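Local atomic coordinates of putative deoxyribonuclease yjjV (Escherichia coli, PDB entry 1ZZM), a protein that probably hydrolyses ester bonds, as a TatD-type metal-dependent hydrolase with a TIM-barrel fold that binds two divalent metal cations per subunit. Residues A[10-15]-A[50-55]; A[44-49]-A[79-84]. All blocks are in the same frame, centred on the assembly; numbering follows the deposited sequence.

Interaction 1: A[10-15]-A[50-55]. With ZN (zinc ion), chain B.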
# COMPACT_ATOMS: atom_id res chain seq x y z
N CYS A 10 3.31 -4.31 -2.67
CA CYS A 10 4.62 -4.84 -3.01
C CYS A 10 5.03 -4.29 -4.36
O CYS A 10 4.29 -4.42 -5.35
CB CYS A 10 4.58 -6.38 -3.05
SG CYS A 10 6.20 -7.11 -3.57
N HIS A 11 6.21 -3.66 -4.43
CA HIS A 11 6.71 -3.09 -5.68
C HIS A 11 7.37 -4.22 -6.45
O HIS A 11 8.59 -4.26 -6.64
CB HIS A 11 7.69 -1.96 -5.36
CG HIS A 11 7.03 -0.76 -4.75
ND1 HIS A 11 6.32 0.14 -5.50
CD2 HIS A 11 6.87 -0.39 -3.45
CE1 HIS A 11 5.74 1.02 -4.70
NE2 HIS A 11 6.05 0.71 -3.45
N PHE A 12 6.52 -5.12 -6.90
CA PHE A 12 6.96 -6.34 -7.60
C PHE A 12 7.56 -6.15 -8.99
O PHE A 12 8.03 -7.12 -9.58
CB PHE A 12 5.76 -7.26 -7.68
CG PHE A 12 6.11 -8.72 -7.82
CD1 PHE A 12 6.59 -9.43 -6.74
CD2 PHE A 12 5.93 -9.38 -9.05
CE1 PHE A 12 6.89 -10.80 -6.85
CE2 PHE A 12 6.22 -10.75 -9.18
CZ PHE A 12 6.70 -11.46 -8.09
N ASP A 13 7.53 -4.93 -9.52
CA ASP A 13 8.10 -4.65 -10.83
C ASP A 13 9.55 -4.18 -10.71
O ASP A 13 10.21 -3.89 -11.72
CB ASP A 13 7.27 -3.60 -11.60
CG ASP A 13 7.07 -2.31 -10.81
OD1 ASP A 13 6.78 -2.37 -9.60
OD2 ASP A 13 7.17 -1.25 -11.44
N PHE A 14 10.04 -4.07 -9.49
CA PHE A 14 11.43 -3.68 -9.25
C PHE A 14 12.27 -4.89 -8.85
O PHE A 14 11.74 -5.96 -8.52
CB PHE A 14 11.52 -2.69 -8.09
CG PHE A 14 11.09 -1.29 -8.43
CD1 PHE A 14 9.73 -0.96 -8.53
CD2 PHE A 14 12.04 -0.30 -8.66
CE1 PHE A 14 9.33 0.36 -8.87
CE2 PHE A 14 11.66 1.00 -9.00
CZ PHE A 14 10.30 1.34 -9.10
N PRO A 15 13.61 -4.73 -8.81
CA PRO A 15 14.53 -5.81 -8.41
C PRO A 15 14.28 -6.06 -6.92
O PRO A 15 13.99 -5.12 -6.17
CB PRO A 15 15.93 -5.18 -8.62
CG PRO A 15 15.71 -4.08 -9.63
CD PRO A 15 14.35 -3.51 -9.20
N LEU A 50 0.92 -2.94 -15.43
CA LEU A 50 -0.30 -3.48 -16.04
C LEU A 50 -0.01 -4.87 -16.60
O LEU A 50 -0.84 -5.76 -16.49
CB LEU A 50 -0.82 -2.58 -17.16
CG LEU A 50 -1.48 -1.24 -16.75
CD1 LEU A 50 -2.19 -0.65 -17.96
CD2 LEU A 50 -2.52 -1.46 -15.66
N ALA A 51 1.17 -5.05 -17.20
CA ALA A 51 1.52 -6.36 -17.77
C ALA A 51 1.59 -7.40 -16.66
O ALA A 51 1.14 -8.52 -16.85
CB ALA A 51 2.86 -6.31 -18.51
N LEU A 52 2.15 -7.05 -15.50
CA LEU A 52 2.22 -7.99 -14.39
C LEU A 52 0.81 -8.42 -14.01
O LEU A 52 0.55 -9.62 -13.85
CB LEU A 52 2.88 -7.34 -13.15
CG LEU A 52 4.41 -7.20 -13.14
CD1 LEU A 52 4.88 -6.51 -11.82
CD2 LEU A 52 4.98 -8.63 -13.26
N ALA A 53 -0.10 -7.46 -13.86
CA ALA A 53 -1.46 -7.80 -13.45
C ALA A 53 -2.20 -8.61 -14.51
O ALA A 53 -3.00 -9.48 -14.18
CB ALA A 53 -2.27 -6.52 -13.11
N GLU A 54 -1.94 -8.33 -15.78
CA GLU A 54 -2.65 -9.06 -16.80
C GLU A 54 -2.07 -10.46 -17.02
O GLU A 54 -2.81 -11.38 -17.38
CB GLU A 54 -2.62 -8.25 -18.11
CG GLU A 54 -3.70 -8.64 -19.11
CD GLU A 54 -3.73 -7.70 -20.31
OE1 GLU A 54 -2.94 -6.73 -20.32
OE2 GLU A 54 -4.54 -7.94 -21.24
N ASN A 55 -0.77 -10.64 -16.80
CA ASN A 55 -0.13 -11.94 -17.03
C ASN A 55 -0.03 -12.93 -15.86
O ASN A 55 0.18 -14.13 -16.07
CB ASN A 55 1.28 -11.73 -17.59
CG ASN A 55 1.26 -11.16 -19.00
OD1 ASN A 55 0.41 -11.52 -19.81
ND2 ASN A 55 2.20 -10.30 -19.30
ZN ZN B . 5.32 1.69 -1.87
O HOH W 1 6.47 3.17 -1.08
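Leu52 reaches from helix 46-55 to the turn at Phe12 and Asp13, and this one side chain makes every touch between 10-15 and 50-55. Its CB leaves the helix heading for the loop. CG then lies anti to the carbonyl carbon (chi1 -77°), and CD1 continues the extended chain (chi2 179°), which drives that methyl outward as the leading atom. CD1 lands 3.8 Å from Asp13 CB and 3.9 Å from the carbonyl carbon of Phe12. It also sits at the edge of the Phe12 ring, near its plane, 4.1 Å from CD2. The methyl therefore meets both backbone and side chains of a type I beta turn running from His11 to Phe14, closed by Phe14 N to His11 O at 3.2 Å. This turn follows the first barrel strand, 5-7, in the TIM-barrel fold of the TatD family, and His9 and His11 belong to the metal-binding HxH motif there. His11 NE2 binds a zinc ion at 2.0 Å, and a water is also bound to the metal; His9 and Glu97 bind the same ion, and Asp207 belongs to the site. Phe12 turns the other way from the metal, its ring nearly parallel to that of Phe17 and packed against helix 21-30. Cys10 SG lies in the ring plane at its edge. Asp13 directs its carboxylate away from Leu52, and OD2 forms a salt bridge with Arg48 NE.

Interaction 2: A[44-49]-A[79-84]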
# COMPACT_ATOMS: atom_id res chain seq x y z
N GLU A 44 6.10 6.07 -16.51
CA GLU A 44 6.96 5.22 -17.31
C GLU A 44 6.86 3.75 -16.90
O GLU A 44 7.18 2.88 -17.71
CB GLU A 44 8.40 5.71 -17.21
CG GLU A 44 9.40 4.75 -17.78
CD GLU A 44 10.81 5.32 -17.78
OE1 GLU A 44 11.29 5.72 -16.70
OE2 GLU A 44 11.41 5.36 -18.87
N ASN A 45 6.41 3.47 -15.67
CA ASN A 45 6.24 2.09 -15.21
C ASN A 45 4.79 1.57 -15.35
O ASN A 45 4.53 0.42 -14.97
CB ASN A 45 6.67 1.94 -13.74
CG ASN A 45 8.12 2.25 -13.54
OD1 ASN A 45 8.87 2.24 -14.50
ND2 ASN A 45 8.54 2.51 -12.29
N PHE A 46 3.86 2.37 -15.86
CA PHE A 46 2.47 1.87 -15.99
C PHE A 46 2.34 0.59 -16.83
O PHE A 46 1.64 -0.36 -16.46
CB PHE A 46 1.53 2.93 -16.59
CG PHE A 46 1.27 4.11 -15.68
CD1 PHE A 46 1.75 4.12 -14.36
CD2 PHE A 46 0.53 5.20 -16.13
CE1 PHE A 46 1.49 5.20 -13.51
CE2 PHE A 46 0.26 6.29 -15.28
CZ PHE A 46 0.75 6.29 -13.98
N ALA A 47 3.03 0.56 -17.96
CA ALA A 47 2.97 -0.61 -18.82
C ALA A 47 3.43 -1.88 -18.14
O ALA A 47 2.77 -2.89 -18.24
CB ALA A 47 3.79 -0.37 -20.10
N ARG A 48 4.58 -1.84 -17.47
CA ARG A 48 5.08 -3.04 -16.83
C ARG A 48 4.22 -3.52 -15.63
O ARG A 48 4.14 -4.72 -15.34
CB ARG A 48 6.54 -2.83 -16.43
CG ARG A 48 6.79 -1.95 -15.21
CD ARG A 48 8.32 -1.72 -15.09
NE ARG A 48 8.67 -1.15 -13.79
CZ ARG A 48 9.91 -0.84 -13.43
NH1 ARG A 48 10.92 -1.03 -14.28
NH2 ARG A 48 10.16 -0.41 -12.21
N VAL A 49 3.59 -2.58 -14.92
CA VAL A 49 2.74 -2.94 -13.80
C VAL A 49 1.44 -3.54 -14.36
O VAL A 49 0.96 -4.56 -13.87
CB VAL A 49 2.46 -1.70 -12.90
CG1 VAL A 49 1.34 -1.99 -11.82
CG2 VAL A 49 3.75 -1.33 -12.19
N GLU A 79 -1.95 12.89 -17.67
CA GLU A 79 -2.87 12.56 -18.74
C GLU A 79 -2.78 11.04 -18.99
O GLU A 79 -3.79 10.38 -19.26
CB GLU A 79 -2.51 13.32 -20.02
CG GLU A 79 -3.47 13.01 -21.14
CD GLU A 79 -3.11 13.71 -22.43
OE1 GLU A 79 -3.05 14.96 -22.48
OE2 GLU A 79 -2.91 13.00 -23.39
N GLN A 80 -1.58 10.49 -18.90
CA GLN A 80 -1.43 9.04 -19.11
C GLN A 80 -2.19 8.23 -18.06
O GLN A 80 -2.78 7.19 -18.35
CB GLN A 80 0.03 8.63 -19.06
CG GLN A 80 0.86 9.08 -20.21
CD GLN A 80 2.31 8.69 -19.99
OE1 GLN A 80 2.69 7.49 -20.03
NE2 GLN A 80 3.13 9.68 -19.69
N LEU A 81 -2.13 8.71 -16.82
CA LEU A 81 -2.85 8.06 -15.72
C LEU A 81 -4.37 8.08 -16.01
O LEU A 81 -5.06 7.04 -15.93
CB LEU A 81 -2.53 8.79 -14.42
CG LEU A 81 -3.34 8.30 -13.22
CD1 LEU A 81 -3.08 6.77 -13.02
CD2 LEU A 81 -2.91 9.09 -11.95
N GLN A 82 -4.89 9.26 -16.37
CA GLN A 82 -6.32 9.36 -16.66
C GLN A 82 -6.72 8.46 -17.83
O GLN A 82 -7.70 7.72 -17.74
CB GLN A 82 -6.72 10.82 -16.91
CG GLN A 82 -8.22 11.01 -17.21
CD GLN A 82 -8.53 10.87 -18.70
OE1 GLN A 82 -7.84 11.44 -19.53
NE2 GLN A 82 -9.59 10.11 -19.02
N GLN A 83 -5.97 8.49 -18.94
CA GLN A 83 -6.32 7.63 -20.06
C GLN A 83 -6.24 6.16 -19.70
O GLN A 83 -7.06 5.35 -20.17
CB GLN A 83 -5.39 7.88 -21.25
CG GLN A 83 -5.57 9.21 -21.86
CD GLN A 83 -4.58 9.41 -22.99
OE1 GLN A 83 -3.60 8.66 -23.12
NE2 GLN A 83 -4.81 10.40 -23.80
N ALA A 84 -5.24 5.79 -18.89
CA ALA A 84 -5.13 4.39 -18.50
C ALA A 84 -6.34 3.99 -17.68
O ALA A 84 -6.96 2.95 -17.93
CB ALA A 84 -3.85 4.15 -17.70
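Phe46 packs against Leu81 where helices 46-55 and 75-87 lie side by side, two neighbouring outer helices of the TIM barrel, linked along the chain through strand 59-63. Going along 44-49, Asn45 sets its OD1 3.4 Å above the centre of the Arg48 guanidinium plane, and its ND2 makes a weak hydrogen bond to Thr41 OG1. Phe46 then carries the contact. With CG anti to the carbonyl carbon (chi1 -69°), its ring extends to the backbone of 79-84, and the leading corner, CE2, comes 3.6 Å from Leu81 CA. Leu81 N lies in the ring plane at the edge, 3.7 Å from CE2, and the carbonyl carbon of Gln80 is near that plane too, so the ring meets main chain as much as side chain. The phenyl and Leu81 side chains cross at about a right angle. Both also rest on Leu63 of the barrel strand, while Leu81 touches Gln119 and Leu122 of helix 109-125 as well. Further on, Arg48 turns to the loop after strand 5-7, and Val49 packs on Ala61 of strand 59-63; its backbone N closes a helical turn on Asn45 O. Back at the interface, Leu81 CB lies 3.8 Å from Phe46 CE2, and its CD1 methyl is 4.0 Å from CZ.

How the interactions relate
The two contacts lie 13 Å apart, centre to centre, on the same side of the chain's centre, and both draw on helix 46-55. Interaction 2 uses its beginning and interaction 1 its later turns, and the segments alternate along the chain: 10-15, 44-49, 50-55, 79-84. One helix thus touches the loop after strand 5-7 and the next outer helix, 75-87. The contacts also meet directly: besides its salt bridge to the loop, Arg48 makes a cation-pi contact with the Phe14 ring, whose CE1 lies 3.5 Å from Arg48 NH2. Through these links the zinc-binding loop is tied to the outer helical layer of the barrel.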